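Long-range contacts in Xaa-Pro aminopeptidase (Thermococcus sibiricus MM 739, PDB 4RGZ), which probably acts as a zinc-dependent peptidase of the M24B family, cleaving peptide bonds that precede proline: residues T328-I333 against R342-V347; V238-V243 against R356-D361; K167-S172 against I217-V222; V193-I198 against I224-A229. All coordinates share one frame; numbering follows the deposited sequence.

How the contacts relate
Contacts 1, 2 and 4 sit close together around the metal site, and contact 3 lies at the periphery. The centres of contacts 1 and 2 are about 9 Å apart, and that of contact 4 lies about 12 to 13 Å from both. Contact 3 is about 18 to 23 Å from the other three centres. Contacts 2 and 4 share a sheet, since strands 222-231 and 234-243 are neighbours in it. Along the chain the segments of contacts 3 and 4 alternate, and both close before contact 2 opens. Contact 1 falls between the two segments of contact 2. Asp-226 of contact 4 and Glu-344 of contact 1 bind the same zinc ion.

Contact 1: T328-I333 against R342-V347; sequences TIEPGI and RIEDDV. With ZN (zinc ion), chain E.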
loop_
_atom_site.group_PDB
_atom_site.type_symbol
_atom_site.label_atom_id
_atom_site.label_comp_id
_atom_site.label_asym_id
_atom_site.label_seq_id
_atom_site.Cartn_x
_atom_site.Cartn_y
_atom_site.Cartn_z
ATOM N N THR A 328 20.724 1.019 3.935
ATOM C CA THR A 328 21.114 -0.366 3.639
ATOM C C THR A 328 22.405 -0.444 2.867
ATOM O O THR A 328 22.759 0.494 2.137
ATOM C CB THR A 328 20.046 -1.079 2.792
ATOM O OG1 THR A 328 19.919 -0.398 1.536
ATOM C CG2 THR A 328 18.702 -1.100 3.531
ATOM N N ILE A 329 23.106 -1.568 3.050
ATOM C CA ILE A 329 24.290 -1.953 2.242
ATOM C C ILE A 329 23.944 -3.359 1.788
ATOM O O ILE A 329 23.765 -4.242 2.615
ATOM C CB ILE A 329 25.581 -1.899 3.092
ATOM C CG1 ILE A 329 25.742 -0.499 3.724
ATOM C CG2 ILE A 329 26.831 -2.321 2.323
ATOM C CD1 ILE A 329 25.916 0.662 2.757
ATOM N N GLU A 330 23.729 -3.528 0.485
ATOM C CA GLU A 330 23.159 -4.785 -0.075
ATOM C C GLU A 330 23.632 -5.101 -1.513
ATOM O O GLU A 330 22.823 -5.285 -2.429
ATOM C CB GLU A 330 21.611 -4.818 0.019
ATOM C CG GLU A 330 20.882 -3.655 -0.663
ATOM C CD GLU A 330 19.331 -3.717 -0.687
ATOM O OE1 GLU A 330 18.683 -4.770 -0.468
ATOM O OE2 GLU A 330 18.744 -2.649 -0.938
ATOM N N PRO A 331 24.952 -5.204 -1.710
ATOM C CA PRO A 331 25.395 -5.656 -3.024
ATOM C C PRO A 331 24.911 -7.090 -3.320
ATOM O O PRO A 331 24.688 -7.894 -2.393
ATOM C CB PRO A 331 26.935 -5.648 -2.897
ATOM C CG PRO A 331 27.214 -5.758 -1.435
ATOM C CD PRO A 331 26.060 -5.113 -0.734
ATOM N N GLY A 332 24.742 -7.407 -4.596
ATOM C CA GLY A 332 24.419 -8.779 -4.943
ATOM C C GLY A 332 25.026 -9.201 -6.257
ATOM O O GLY A 332 25.486 -8.372 -7.043
ATOM N N ILE A 333 25.034 -10.503 -6.484
ATOM C CA ILE A 333 25.324 -11.039 -7.796
ATOM C C ILE A 333 24.133 -11.871 -8.284
ATOM O O ILE A 333 23.547 -12.667 -7.515
ATOM C CB ILE A 333 26.624 -11.834 -7.836
ATOM C CG1 ILE A 333 27.789 -10.924 -7.449
ATOM C CG2 ILE A 333 26.872 -12.332 -9.258
ATOM C CD1 ILE A 333 29.139 -11.605 -7.340
ATOM N N ARG A 342 22.386 -11.916 -2.381
ATOM C CA ARG A 342 22.368 -10.565 -1.819
ATOM C C ARG A 342 22.493 -10.661 -0.294
ATOM O O ARG A 342 21.905 -11.539 0.330
ATOM C CB ARG A 342 21.097 -9.805 -2.215
ATOM C CG ARG A 342 21.046 -8.345 -1.716
ATOM C CD ARG A 342 19.642 -7.748 -1.677
ATOM N NE ARG A 342 18.997 -8.144 -2.900
ATOM C CZ ARG A 342 17.882 -8.846 -3.042
ATOM N NH1 ARG A 342 17.105 -9.175 -2.018
ATOM N NH2 ARG A 342 17.535 -9.167 -4.272
ATOM N N ILE A 343 23.281 -9.762 0.295
ATOM C CA ILE A 343 23.456 -9.690 1.763
ATOM C C ILE A 343 23.227 -8.218 2.134
ATOM O O ILE A 343 23.913 -7.320 1.650
ATOM C CB ILE A 343 24.865 -10.162 2.214
ATOM C CG1 ILE A 343 25.150 -11.617 1.792
ATOM C CG2 ILE A 343 25.040 -10.012 3.726
ATOM C CD1 ILE A 343 26.609 -12.040 1.946
ATOM N N GLU A 344 22.241 -7.987 2.988
ATOM C CA GLU A 344 21.787 -6.657 3.319
ATOM C C GLU A 344 21.807 -6.447 4.823
ATOM O O GLU A 344 21.342 -7.283 5.617
ATOM C CB GLU A 344 20.361 -6.475 2.819
ATOM C CG GLU A 344 19.836 -5.044 2.868
ATOM C CD GLU A 344 18.362 -4.957 2.505
ATOM O OE1 GLU A 344 17.640 -6.000 2.567
ATOM O OE2 GLU A 344 17.915 -3.841 2.163
ATOM N N ASP A 345 22.347 -5.308 5.213
ATOM C CA ASP A 345 22.330 -4.896 6.597
ATOM C C ASP A 345 21.770 -3.476 6.659
ATOM O O ASP A 345 21.761 -2.722 5.665
ATOM C CB ASP A 345 23.751 -4.920 7.178
ATOM C CG ASP A 345 24.213 -6.318 7.611
ATOM O OD1 ASP A 345 23.456 -7.070 8.259
ATOM O OD2 ASP A 345 25.380 -6.657 7.358
ATOM N N ASP A 346 21.319 -3.109 7.853
ATOM C CA ASP A 346 20.907 -1.753 8.126
ATOM C C ASP A 346 22.044 -1.103 8.890
ATOM O O ASP A 346 22.508 -1.658 9.884
ATOM C CB ASP A 346 19.587 -1.791 8.885
ATOM C CG ASP A 346 18.489 -2.355 8.022
ATOM O OD1 ASP A 346 18.771 -2.470 6.807
ATOM O OD2 ASP A 346 17.379 -2.695 8.509
ATOM N N VAL A 347 22.523 0.039 8.398
ATOM C CA VAL A 347 23.649 0.738 9.032
ATOM C C VAL A 347 23.184 2.130 9.464
ATOM O O VAL A 347 22.468 2.801 8.745
ATOM C CB VAL A 347 24.839 0.889 8.054
ATOM C CG1 VAL A 347 26.024 1.565 8.726
ATOM C CG2 VAL A 347 25.237 -0.438 7.436
HETATM ZN ZN ZN E . 15.852 -5.502 1.423
HETATM O O HOH W 1 15.938 -4.143 -0.164
#
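Glu-330 and Glu-344 lie side by side and point the same way. Their carboxylates are stacked, with the planes only 11° apart. Glu-330 OE1 is 2.9 Å from Glu-344 OE2. Glu-344 runs out extended with CG anti to its backbone N (chi1 -169°). This carries its OE1 to the zinc ion at 2.2 Å, with OE2 further off at 2.7 Å. Asp-226 and Asp-237 bind the same metal, and Thr-239 hydrogen-bonds to Glu-344 OE1. A zinc-bound water lies 2.8 Å from Glu-330 OE1 and probably donates to it. Arg-342 bends at chi3 and brings CD to 3.4 Å from Glu-330 OE1. No N-H of Arg-342 points at that oxygen; beyond the CD contact the groups are related only as opposite charges. Arg-342 NH1 instead forms a salt bridge to Asp-226. The backbones form an antiparallel hairpin, with Ile-329 and Asp-345 a hydrogen-bonded pair. Thr-328 CG2 lies by Glu-344 OE2 and Asp-346 OD1, while Asp-346 OD2 accepts from Asp-237 N. On the other face Ile-329 CG1 packs on Val-347 CG2. Glu-330, a known zinc ligand of this protein, is unbound here. A second zinc ion about 4 Å from its side chain is consistent with the dinuclear M24 centre.

Contact 2: V238-V243 against R356-D361; sequences VTRTVV and RLTNAD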
loop_
_atom_site.group_PDB
_atom_site.type_symbol
_atom_site.label_atom_id
_atom_site.label_comp_id
_atom_site.label_asym_id
_atom_site.label_seq_id
_atom_site.Cartn_x
_atom_site.Cartn_y
_atom_site.Cartn_z
ATOM N N VAL A 238 16.206 -6.414 5.849
ATOM C CA VAL A 238 17.328 -7.296 5.849
ATOM C C VAL A 238 17.151 -8.300 4.712
ATOM O O VAL A 238 15.998 -8.615 4.313
ATOM C CB VAL A 238 17.428 -7.963 7.233
ATOM C CG1 VAL A 238 16.330 -8.976 7.435
ATOM C CG2 VAL A 238 18.796 -8.564 7.458
ATOM N N THR A 239 18.281 -8.759 4.170
ATOM C CA THR A 239 18.337 -9.833 3.189
ATOM C C THR A 239 19.412 -10.851 3.623
ATOM O O THR A 239 20.515 -10.478 4.024
ATOM C CB THR A 239 18.721 -9.297 1.773
ATOM O OG1 THR A 239 17.789 -8.313 1.317
ATOM C CG2 THR A 239 18.751 -10.406 0.757
ATOM N N ARG A 240 19.102 -12.138 3.525
ATOM C CA ARG A 240 20.122 -13.155 3.764
ATOM C C ARG A 240 20.016 -14.289 2.733
ATOM O O ARG A 240 18.943 -14.539 2.165
ATOM C CB ARG A 240 20.026 -13.698 5.197
ATOM C CG ARG A 240 20.465 -12.695 6.262
ATOM C CD ARG A 240 21.988 -12.446 6.223
ATOM N NE ARG A 240 22.470 -11.643 7.346
ATOM C CZ ARG A 240 22.485 -10.308 7.409
ATOM N NH1 ARG A 240 22.039 -9.560 6.407
ATOM N NH2 ARG A 240 22.946 -9.718 8.501
ATOM N N THR A 241 21.123 -14.981 2.500
ATOM C CA THR A 241 21.149 -16.033 1.504
ATOM C C THR A 241 21.643 -17.327 2.108
ATOM O O THR A 241 22.677 -17.357 2.754
ATOM C CB THR A 241 22.004 -15.606 0.302
ATOM O OG1 THR A 241 21.391 -14.471 -0.306
ATOM C CG2 THR A 241 22.130 -16.698 -0.721
ATOM N N VAL A 242 20.870 -18.387 1.886
ATOM C CA VAL A 242 21.163 -19.705 2.430
ATOM C C VAL A 242 21.103 -20.753 1.314
ATOM O O VAL A 242 20.492 -20.502 0.280
ATOM C CB VAL A 242 20.183 -20.092 3.577
ATOM C CG1 VAL A 242 20.271 -19.098 4.736
ATOM C CG2 VAL A 242 18.734 -20.260 3.084
ATOM N N VAL A 243 21.733 -21.912 1.534
ATOM C CA VAL A 243 21.710 -23.044 0.604
ATOM C C VAL A 243 21.062 -24.258 1.212
ATOM O O VAL A 243 21.386 -24.635 2.327
ATOM C CB VAL A 243 23.111 -23.472 0.170
ATOM C CG1 VAL A 243 23.560 -22.610 -0.984
ATOM C CG2 VAL A 243 24.122 -23.399 1.312
ATOM N N ARG A 356 26.402 -1.534 12.291
ATOM C CA ARG A 356 25.372 -2.449 11.823
ATOM C C ARG A 356 24.273 -2.546 12.856
ATOM O O ARG A 356 24.547 -2.703 14.047
ATOM C CB ARG A 356 25.955 -3.827 11.571
ATOM C CG ARG A 356 26.798 -3.954 10.316
ATOM C CD ARG A 356 27.236 -5.401 10.227
ATOM N NE ARG A 356 27.594 -5.838 8.881
ATOM C CZ ARG A 356 28.814 -6.256 8.549
ATOM N NH1 ARG A 356 29.801 -6.281 9.452
ATOM N NH2 ARG A 356 29.052 -6.647 7.306
ATOM N N LEU A 357 23.036 -2.456 12.403
ATOM C CA LEU A 357 21.883 -2.596 13.280
ATOM C C LEU A 357 21.363 -4.024 13.293
ATOM O O LEU A 357 20.946 -4.548 14.342
ATOM C CB LEU A 357 20.766 -1.647 12.849
ATOM C CG LEU A 357 21.168 -0.182 12.914
ATOM C CD1 LEU A 357 20.078 0.696 12.329
ATOM C CD2 LEU A 357 21.500 0.205 14.362
ATOM N N THR A 358 21.347 -4.624 12.111
ATOM C CA THR A 358 21.061 -6.029 11.930
ATOM C C THR A 358 22.377 -6.797 12.123
ATOM O O THR A 358 23.427 -6.371 11.637
ATOM C CB THR A 358 20.517 -6.287 10.505
ATOM O OG1 THR A 358 21.494 -5.865 9.545
ATOM C CG2 THR A 358 19.238 -5.499 10.238
ATOM N N ASN A 359 22.311 -7.933 12.812
ATOM C CA ASN A 359 23.501 -8.708 13.088
ATOM C C ASN A 359 23.403 -10.189 12.835
ATOM O O ASN A 359 24.236 -10.938 13.316
ATOM C CB ASN A 359 23.894 -8.506 14.555
ATOM C CG ASN A 359 24.715 -7.249 14.780
ATOM O OD1 ASN A 359 25.554 -6.851 13.952
ATOM N ND2 ASN A 359 24.482 -6.623 15.913
ATOM N N ALA A 360 22.376 -10.628 12.128
ATOM C CA ALA A 360 22.201 -12.054 11.791
ATOM C C ALA A 360 23.437 -12.585 11.048
ATOM O O ALA A 360 24.106 -11.831 10.344
ATOM C CB ALA A 360 20.951 -12.229 10.932
ATOM N N ASP A 361 23.747 -13.870 11.230
ATOM C CA ASP A 361 24.857 -14.534 10.534
ATOM C C ASP A 361 24.974 -14.101 9.040
ATOM O O ASP A 361 23.985 -14.098 8.289
ATOM C CB ASP A 361 24.690 -16.064 10.591
ATOM C CG ASP A 361 24.570 -16.621 12.011
ATOM O OD1 ASP A 361 23.534 -16.415 12.667
ATOM O OD2 ASP A 361 25.503 -17.314 12.469
#
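Arg-240 reaches from its strand to the backbone carbonyls of Ala-360 and Asp-361. This is the tight part of the contact. NH2 donates to Ala-360 O at 3.0 Å with an N-H...O angle of 161°, and that oxygen lies in the guanidinium plane. NE makes two weak bonds, to Asp-361 O at 3.0 Å and to Ala-360 O. On its own strand NH1 donates to Thr-239 O at 3.0 Å. A bend at chi2 (-70°) turns the guanidinium back along the strand and allows this last bond. NH1 also bonds to Glu-344 O, and NH2 pairs with Asp-345. The flat group is therefore held in its rotation by several partners. In the pita-bread fold of M24 peptidases, this joins a strand of the metal-binding sheet to the loop that leads to the C-terminal strand 365-366. That short strand pairs in parallel with strand 234-243. Packing is looser at the other end of the contact. The side chains of Val-238 and Thr-358 pass in opposite directions, with Val-238 CG2 4.2 Å from Thr-358 CG2. Thr-358 turns its OG1 to Asp-345. Helix 143-164 packs on both parts: Val-156 on Val-238, Phe-160 on Ala-360. Toward solvent, Asn-359 is exposed, and in the partly exposed Asp-361 the side chain stands back, with Asp-361 CB 5.9 Å from Arg-240 NE.

Contact 3: K167-S172 against I217-V222; sequences KLEGKS and IRKGDV
Glu-169 meets Lys-219 through one corner of its flat carboxylate. OE1 lies against the aliphatic chain, 2.9 Å from Lys-219 CE, while NZ is further off at 4.1 Å. The opposite charges probably attract, but at this distance they are no salt bridge. Both side chains are extended beyond CG, and they cross at the surface. A second carboxylate, that of Asp-221, works inside segment 217-222. Its OD2 takes the backbone N of Arg-218 at 2.8 Å, on the anti side and 30° out of the carboxylate plane. Arg-215 pairs with its OD1. Each segment contains a type II beta turn, Leu-168 to Lys-171 and Arg-218 to Asp-221. Gly-170 and Gly-220 take the third position, where the backbone has a positive phi. Two backbone bonds join the segments at Ile-217. Gly-170 N donates to Ile-217 O at 3.0 Å. Ile-217 N donates to Lys-171 O at 2.7 Å. The Ile-217 side chain lies against segment 167-172. Its CG2 is anti to the backbone N and rests on Leu-168 O at 3.3 Å. The Lys-171 chain runs out away from segment 217-222, and its NZ bonds to Lys-167 O at 2.7 Å. Segment 167-172 links helices 143-164 and 173-185, and Ser-172 is the N-cap of the second. Leu-176 of that helix covers Ile-217, while Leu-168 packs on Val-242 of strand 234-243. Segment 217-222 leads directly into strand 222-231.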
loop_
_atom_site.group_PDB
_atom_site.type_symbol
_atom_site.label_atom_id
_atom_site.label_comp_id
_atom_site.label_asym_id
_atom_site.label_seq_id
_atom_site.Cartn_x
_atom_site.Cartn_y
_atom_site.Cartn_z
ATOM N N LYS A 167 11.641 -25.627 8.660
ATOM C CA LYS A 167 11.858 -26.522 7.517
ATOM C C LYS A 167 11.616 -25.715 6.244
ATOM O O LYS A 167 10.546 -25.105 6.071
ATOM C CB LYS A 167 10.937 -27.744 7.593
ATOM C CG LYS A 167 11.253 -28.847 6.588
ATOM C CD LYS A 167 12.052 -30.012 7.180
ATOM C CE LYS A 167 11.991 -31.255 6.303
ATOM N NZ LYS A 167 11.833 -32.492 7.141
ATOM N N LEU A 168 12.630 -25.674 5.383
ATOM C CA LEU A 168 12.531 -24.986 4.106
ATOM C C LEU A 168 12.141 -25.884 2.929
ATOM O O LEU A 168 11.432 -25.445 2.023
ATOM C CB LEU A 168 13.818 -24.249 3.812
ATOM C CG LEU A 168 13.723 -22.721 3.934
ATOM C CD1 LEU A 168 13.178 -22.263 5.282
ATOM C CD2 LEU A 168 15.072 -22.082 3.645
ATOM N N GLU A 169 12.586 -27.138 2.954
ATOM C CA GLU A 169 12.247 -28.088 1.905
ATOM C C GLU A 169 10.760 -28.348 1.761
ATOM O O GLU A 169 10.056 -28.564 2.742
ATOM C CB GLU A 169 12.887 -29.431 2.185
ATOM C CG GLU A 169 14.358 -29.521 1.888
ATOM C CD GLU A 169 14.843 -30.922 2.145
ATOM O OE1 GLU A 169 15.672 -31.412 1.350
ATOM O OE2 GLU A 169 14.371 -31.547 3.130
ATOM N N GLY A 170 10.295 -28.384 0.520
ATOM C CA GLY A 170 8.946 -28.851 0.218
ATOM C C GLY A 170 7.989 -27.692 0.256
ATOM O O GLY A 170 6.834 -27.830 -0.079
ATOM N N LYS A 171 8.474 -26.527 0.653
ATOM C CA LYS A 171 7.606 -25.365 0.721
ATOM C C LYS A 171 7.865 -24.428 -0.426
ATOM O O LYS A 171 8.981 -24.328 -0.886
ATOM C CB LYS A 171 7.742 -24.667 2.068
ATOM C CG LYS A 171 7.118 -25.496 3.185
ATOM C CD LYS A 171 7.576 -25.029 4.558
ATOM C CE LYS A 171 7.058 -25.943 5.651
ATOM N NZ LYS A 171 8.150 -26.352 6.579
ATOM N N SER A 172 6.807 -23.777 -0.899
ATOM C CA SER A 172 6.901 -22.772 -1.954
ATOM C C SER A 172 7.400 -21.420 -1.432
ATOM O O SER A 172 7.097 -21.018 -0.307
ATOM C CB SER A 172 5.532 -22.565 -2.618
ATOM O OG SER A 172 4.630 -21.834 -1.789
ATOM N N ILE A 217 10.931 -24.936 -2.726
ATOM C CA ILE A 217 12.335 -24.987 -2.349
ATOM C C ILE A 217 12.744 -26.450 -2.254
ATOM O O ILE A 217 12.034 -27.249 -1.629
ATOM C CB ILE A 217 12.590 -24.225 -1.022
ATOM C CG1 ILE A 217 12.910 -22.763 -1.316
ATOM C CG2 ILE A 217 13.756 -24.818 -0.236
ATOM C CD1 ILE A 217 11.723 -21.915 -1.705
ATOM N N ARG A 218 13.871 -26.793 -2.883
ATOM C CA ARG A 218 14.360 -28.174 -2.894
ATOM C C ARG A 218 15.875 -28.183 -2.734
ATOM O O ARG A 218 16.519 -27.133 -2.837
ATOM C CB ARG A 218 13.940 -28.908 -4.198
ATOM C CG ARG A 218 14.818 -28.547 -5.404
ATOM C CD ARG A 218 14.094 -28.561 -6.745
ATOM N NE ARG A 218 13.111 -27.480 -6.862
ATOM C CZ ARG A 218 12.208 -27.366 -7.838
ATOM N NH1 ARG A 218 12.165 -28.263 -8.823
ATOM N NH2 ARG A 218 11.351 -26.346 -7.827
ATOM N N LYS A 219 16.433 -29.375 -2.522
ATOM C CA LYS A 219 17.886 -29.583 -2.398
ATOM C C LYS A 219 18.704 -29.014 -3.555
ATOM O O LYS A 219 18.381 -29.236 -4.711
ATOM C CB LYS A 219 18.198 -31.071 -2.226
ATOM C CG LYS A 219 17.717 -31.629 -0.902
ATOM C CD LYS A 219 17.887 -33.136 -0.834
ATOM C CE LYS A 219 17.207 -33.695 0.404
ATOM N NZ LYS A 219 17.058 -35.162 0.290
ATOM N N GLY A 220 19.749 -28.265 -3.233
ATOM C CA GLY A 220 20.608 -27.676 -4.247
ATOM C C GLY A 220 20.258 -26.260 -4.609
ATOM O O GLY A 220 20.959 -25.642 -5.389
ATOM N N ASP A 221 19.168 -25.749 -4.034
ATOM C CA ASP A 221 18.699 -24.368 -4.226
ATOM C C ASP A 221 19.405 -23.384 -3.337
ATOM O O ASP A 221 19.458 -23.595 -2.120
ATOM C CB ASP A 221 17.243 -24.268 -3.789
ATOM C CG ASP A 221 16.271 -24.551 -4.894
ATOM O OD1 ASP A 221 16.670 -24.399 -6.075
ATOM O OD2 ASP A 221 15.100 -24.912 -4.566
ATOM N N VAL A 222 19.903 -22.286 -3.895
ATOM C CA VAL A 222 20.173 -21.150 -3.047
ATOM C C VAL A 222 18.918 -20.278 -2.947
ATOM O O VAL A 222 18.180 -20.098 -3.912
ATOM C CB VAL A 222 21.449 -20.373 -3.377
ATOM C CG1 VAL A 222 22.144 -20.912 -4.593
ATOM C CG2 VAL A 222 21.217 -18.877 -3.446
#

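Contact 4: V193-I198 against I224-A229; sequences VSFEPI and IFDYGA. With ZN (zinc ion), chain E.
Phe-195 and Ile-198 approach Asp-226, a zinc ligand on strand 222-231 of the pita-bread fold of M24 peptidases. Asp-226 OD1 binds the zinc ion at 2.1 Å. Asp-237, Glu-344 and a water complete the site. Asp-226 CG is anti to the backbone N (chi1 -174°), which directs the carboxylate to the metal, and Arg-342 holds its OD2. Around this first shell, the Phe-195 ring brings its edge to OD1, with CZ 3.8 Å away. CZ also rests on the backbone of Tyr-227. The ring gets there because CG sits between the backbone N and the carbonyl carbon (chi1 56°). Ile-198 runs beside Asp-226 in the same direction, with CD1 4.0 Å from OD2. Further out, the backbones hold these side chains in place. Ile-198 and Asp-226 form an antiparallel hydrogen-bonded pair. Ile-198 N donates to Asp-226 O at 2.8 Å, and Asp-226 N returns a bond to Ile-198 O. Pro-197 CB packs on Tyr-227 CB. Helices 143-164 and 173-185 pack on the Tyr-227 side chain, and its OH bonds to Val-156 O. The pairing shifts by two residues toward Val-193 and Ala-229, and the chain loops out between. There Ser-194 N donates to Gly-228 O at 3.1 Å. Ser-194 OG bonds to Ser-236 O. One water bridges the two segments: it donates to Phe-195 O at 2.8 Å and accepts from Gly-228 N at 2.9 Å.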
loop_
_atom_site.group_PDB
_atom_site.type_symbol
_atom_site.label_atom_id
_atom_site.label_comp_id
_atom_site.label_asym_id
_atom_site.label_seq_id
_atom_site.Cartn_x
_atom_site.Cartn_y
_atom_site.Cartn_z
ATOM N N VAL A 193 4.800 -4.684 8.775
ATOM C CA VAL A 193 5.843 -5.160 7.931
ATOM C C VAL A 193 6.200 -3.854 7.216
ATOM O O VAL A 193 5.348 -2.993 7.061
ATOM C CB VAL A 193 5.164 -6.244 7.062
ATOM C CG1 VAL A 193 4.821 -5.776 5.653
ATOM C CG2 VAL A 193 5.867 -7.566 7.139
ATOM N N SER A 194 7.461 -3.626 6.891
ATOM C CA SER A 194 7.783 -2.433 6.109
ATOM C C SER A 194 7.516 -2.628 4.623
ATOM O O SER A 194 7.491 -1.651 3.896
ATOM C CB SER A 194 9.208 -1.995 6.295
ATOM O OG SER A 194 10.034 -3.088 6.586
ATOM N N PHE A 195 7.337 -3.889 4.198
ATOM C CA PHE A 195 6.987 -4.298 2.828
ATOM C C PHE A 195 6.735 -5.816 2.804
ATOM O O PHE A 195 7.141 -6.522 3.718
ATOM C CB PHE A 195 8.073 -3.927 1.821
ATOM C CG PHE A 195 9.425 -4.480 2.159
ATOM C CD1 PHE A 195 10.256 -3.818 3.080
ATOM C CD2 PHE A 195 9.884 -5.651 1.552
ATOM C CE1 PHE A 195 11.490 -4.319 3.422
ATOM C CE2 PHE A 195 11.157 -6.155 1.870
ATOM C CZ PHE A 195 11.947 -5.496 2.824
ATOM N N GLU A 196 6.050 -6.313 1.785
ATOM C CA GLU A 196 5.781 -7.732 1.651
ATOM C C GLU A 196 7.090 -8.451 1.434
ATOM O O GLU A 196 7.893 -7.987 0.640
ATOM C CB GLU A 196 4.829 -7.953 0.493
ATOM C CG GLU A 196 3.588 -7.095 0.662
ATOM C CD GLU A 196 2.848 -7.406 1.975
ATOM O OE1 GLU A 196 2.500 -6.430 2.738
ATOM O OE2 GLU A 196 2.637 -8.638 2.229
ATOM N N PRO A 197 7.344 -9.535 2.195
ATOM C CA PRO A 197 8.623 -10.275 2.130
ATOM C C PRO A 197 8.862 -10.866 0.746
ATOM O O PRO A 197 7.899 -11.207 0.037
ATOM C CB PRO A 197 8.417 -11.423 3.106
ATOM C CG PRO A 197 7.443 -10.873 4.071
ATOM C CD PRO A 197 6.519 -9.973 3.320
ATOM N N ILE A 198 10.137 -10.983 0.393
ATOM C CA ILE A 198 10.584 -11.594 -0.849
ATOM C C ILE A 198 11.396 -12.858 -0.577
ATOM O O ILE A 198 12.409 -12.853 0.143
ATOM C CB ILE A 198 11.509 -10.649 -1.622
ATOM C CG1 ILE A 198 10.816 -9.321 -1.962
ATOM C CG2 ILE A 198 12.015 -11.321 -2.879
ATOM C CD1 ILE A 198 11.817 -8.155 -2.110
ATOM N N ILE A 224 17.360 -16.724 -1.387
ATOM C CA ILE A 224 17.465 -15.378 -0.909
ATOM C C ILE A 224 16.174 -15.034 -0.202
ATOM O O ILE A 224 15.077 -15.346 -0.702
ATOM C CB ILE A 224 17.587 -14.430 -2.093
ATOM C CG1 ILE A 224 18.793 -14.809 -2.938
ATOM C CG2 ILE A 224 17.606 -12.959 -1.653
ATOM C CD1 ILE A 224 19.058 -13.809 -4.057
ATOM N N PHE A 225 16.287 -14.418 0.969
ATOM C CA PHE A 225 15.099 -13.893 1.659
ATOM C C PHE A 225 15.289 -12.477 2.235
ATOM O O PHE A 225 16.305 -12.163 2.858
ATOM C CB PHE A 225 14.487 -14.903 2.633
ATOM C CG PHE A 225 15.443 -15.480 3.617
ATOM C CD1 PHE A 225 16.472 -16.332 3.209
ATOM C CD2 PHE A 225 15.296 -15.209 4.988
ATOM C CE1 PHE A 225 17.340 -16.884 4.148
ATOM C CE2 PHE A 225 16.165 -15.751 5.942
ATOM C CZ PHE A 225 17.175 -16.599 5.526
ATOM N N ASP A 226 14.314 -11.621 1.949
ATOM C CA ASP A 226 14.474 -10.175 2.052
ATOM C C ASP A 226 13.147 -9.684 2.626
ATOM O O ASP A 226 12.078 -9.959 2.069
ATOM C CB ASP A 226 14.753 -9.614 0.651
ATOM C CG ASP A 226 15.079 -8.120 0.620
ATOM O OD1 ASP A 226 14.992 -7.427 1.661
ATOM O OD2 ASP A 226 15.454 -7.622 -0.488
ATOM N N TYR A 227 13.211 -9.015 3.777
ATOM C CA TYR A 227 11.999 -8.686 4.519
ATOM C C TYR A 227 12.301 -7.543 5.447
ATOM O O TYR A 227 13.431 -7.034 5.466
ATOM C CB TYR A 227 11.448 -9.919 5.286
ATOM C CG TYR A 227 12.444 -10.570 6.217
ATOM C CD1 TYR A 227 13.556 -11.261 5.729
ATOM C CD2 TYR A 227 12.296 -10.472 7.607
ATOM C CE1 TYR A 227 14.474 -11.835 6.597
ATOM C CE2 TYR A 227 13.220 -11.037 8.469
ATOM C CZ TYR A 227 14.297 -11.716 7.977
ATOM O OH TYR A 227 15.215 -12.284 8.866
ATOM N N GLY A 228 11.300 -7.116 6.203
ATOM C CA GLY A 228 11.468 -5.991 7.090
ATOM C C GLY A 228 10.277 -5.735 7.973
ATOM O O GLY A 228 9.145 -6.135 7.686
ATOM N N ALA A 229 10.548 -5.033 9.059
ATOM C CA ALA A 229 9.568 -4.781 10.086
ATOM C C ALA A 229 9.572 -3.285 10.350
ATOM O O ALA A 229 10.511 -2.581 9.921
ATOM C CB ALA A 229 9.933 -5.566 11.328
HETATM ZN ZN ZN E . 15.852 -5.502 1.423
HETATM O O HOH W 2 8.633 -8.047 5.582
HETATM O O HOH W 1 15.938 -4.143 -0.164
#